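Local coordinates for methyl-CpG-binding domain protein 1 (Homo sapiens, PDB 5W9Q) that represses transcription from promoter CpG islands methylated at cytosine, and binds unmethylated CpG DNA through its third CXXC-type zinc finger, at residues R19-C22 / F27-D30. Sequence-based numbering, arbitrary orientation.
Sequences RMDC and FCCD. With ZN (zinc ion), chain G.
C22 and C28 meet at a zinc ion, each binding it through SG. Each metal bond, C22 SG to zinc and C28 SG to zinc, is 2.3 Å long, and the two sulfurs stand 4.1 Å apart. The angle between these bonds opens to about 123°, wider than the ideal tetrahedral value, so the site is a somewhat distorted tetrahedron. The CB of C28 points from helix 26-30 toward the 19-22 loop; a chi1 of -80° swings the sulfur away from the carbonyl of C28 and out to the metal. The tight part of the contact is here, where the SG of C28 also packs against the loop backbone, 3.7 Å from the N of C22, and against the side chain of D21, 3.7 Å from its CB. In C22, chi1 88° folds the sulfur back over its own backbone and onto the zinc. C25 and C44 supply the two remaining ligands. The loop side is looser: D21 and C22 stay partly exposed, whereas C28 is buried. The carboxylate of D21 is engaged elsewhere, OD2 in a salt bridge with K33 NZ and OD1 in another with R47 NH2, which tie the loop to later parts of the chain. With C22, C25, C28 and C44 around one ion, this is one of the two Cys4 zinc sites of the CXXC-type zinc finger.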
ATOM      1  N   ARG A  19      -3.496  -9.592  -3.838  1.00 71.54           N
ATOM      2  CA  ARG A  19      -2.846 -10.689  -3.121  1.00 71.84           C
ATOM      3  C   ARG A  19      -1.409 -10.338  -2.686  1.00 66.21           C
ATOM      4  O   ARG A  19      -1.064 -10.523  -1.535  1.00 64.75           O
ATOM      5  CB  ARG A  19      -2.892 -11.980  -3.986  1.00 80.41           C
ATOM      6  N   MET A  20      -0.610  -9.792  -3.604  1.00 63.35           N
ATOM      7  CA  MET A  20       0.814  -9.589  -3.423  1.00 58.52           C
ATOM      8  C   MET A  20       1.187  -8.135  -3.649  1.00 52.84           C
ATOM      9  O   MET A  20       0.446  -7.364  -4.327  1.00 52.72           O
ATOM     10  CB  MET A  20       1.582 -10.450  -4.431  1.00 63.09           C
ATOM     11  N   ASP A  21       2.360  -7.753  -3.116  1.00 48.38           N
ATOM     12  CA  ASP A  21       2.918  -6.445  -3.349  1.00 44.52           C
ATOM     13  C   ASP A  21       3.257  -6.322  -4.809  1.00 47.04           C
ATOM     14  O   ASP A  21       3.731  -7.281  -5.403  1.00 51.29           O
ATOM     15  CB  ASP A  21       4.215  -6.220  -2.521  1.00 42.53           C
ATOM     16  CG  ASP A  21       3.955  -6.026  -1.035  1.00 39.74           C
ATOM     17  OD1 ASP A  21       2.832  -5.756  -0.631  1.00 37.66           O
ATOM     18  OD2 ASP A  21       4.922  -6.126  -0.236  1.00 41.59           O
ATOM     19  N   CYS A  22       3.046  -5.137  -5.365  1.00 44.97           N
ATOM     20  CA  CYS A  22       3.266  -4.891  -6.782  1.00 48.62           C
ATOM     21  C   CYS A  22       4.754  -4.860  -7.093  1.00 50.33           C
ATOM     22  O   CYS A  22       5.156  -5.259  -8.183  1.00 54.94           O
ATOM     23  CB  CYS A  22       2.590  -3.586  -7.237  1.00 46.74           C
ATOM     24  SG  CYS A  22       3.522  -2.036  -7.085  1.00 41.82           S
ATOM     25  N   PHE A  27       6.190   3.053  -2.590  1.00 30.42           N
ATOM     26  CA  PHE A  27       6.129   2.388  -1.301  1.00 28.73           C
ATOM     27  C   PHE A  27       6.757   0.978  -1.294  1.00 29.62           C
ATOM     28  O   PHE A  27       7.447   0.571  -0.312  1.00 30.02           O
ATOM     29  CB  PHE A  27       4.663   2.371  -0.778  1.00 27.55           C
ATOM     30  CG  PHE A  27       4.042   3.772  -0.518  1.00 27.42           C
ATOM     31  CD1 PHE A  27       4.812   4.864  -0.192  1.00 28.46           C
ATOM     32  CD2 PHE A  27       2.655   3.957  -0.600  1.00 27.66           C
ATOM     33  CE1 PHE A  27       4.237   6.090   0.069  1.00 29.47           C
ATOM     34  CE2 PHE A  27       2.061   5.184  -0.329  1.00 27.88           C
ATOM     35  CZ  PHE A  27       2.854   6.257  -0.010  1.00 29.37           C
ATOM     36  N   CYS A  28       6.567   0.218  -2.395  1.00 30.93           N
ATOM     37  CA  CYS A  28       7.170  -1.110  -2.521  1.00 32.62           C
ATOM     38  C   CYS A  28       8.667  -0.992  -2.629  1.00 34.83           C
ATOM     39  O   CYS A  28       9.401  -1.610  -1.821  1.00 34.54           O
ATOM     40  CB  CYS A  28       6.604  -1.926  -3.729  1.00 34.62           C
ATOM     41  SG  CYS A  28       5.035  -2.686  -3.354  1.00 33.59           S
ATOM     42  N   CYS A  29       9.116  -0.234  -3.626  1.00 37.01           N
ATOM     43  CA  CYS A  29      10.565   0.057  -3.793  1.00 40.64           C
ATOM     44  C   CYS A  29      11.276   0.505  -2.521  1.00 39.52           C
ATOM     45  O   CYS A  29      12.438   0.233  -2.354  1.00 42.71           O
ATOM     46  CB  CYS A  29      10.776   1.128  -4.850  1.00 43.18           C
ATOM     47  SG  CYS A  29      10.396   0.397  -6.439  1.00 47.07           S
ATOM     48  N   ASP A  30      10.559   1.210  -1.664  1.00 36.59           N
ATOM     49  CA  ASP A  30      11.091   1.650  -0.380  1.00 36.40           C
ATOM     50  C   ASP A  30      11.243   0.512   0.669  1.00 36.06           C
ATOM     51  O   ASP A  30      11.993   0.658   1.604  1.00 36.34           O
ATOM     52  CB  ASP A  30      10.202   2.785   0.152  1.00 34.46           C
ATOM     53  CG  ASP A  30      10.553   3.196   1.542  1.00 35.18           C
ATOM     54  OD1 ASP A  30      11.543   3.913   1.706  1.00 36.88           O
ATOM     55  OD2 ASP A  30       9.845   2.777   2.480  1.00 33.78           O
TER
HETATM   56 ZN    ZN G1001       3.581  -1.589  -4.819  1.00 34.58          ZN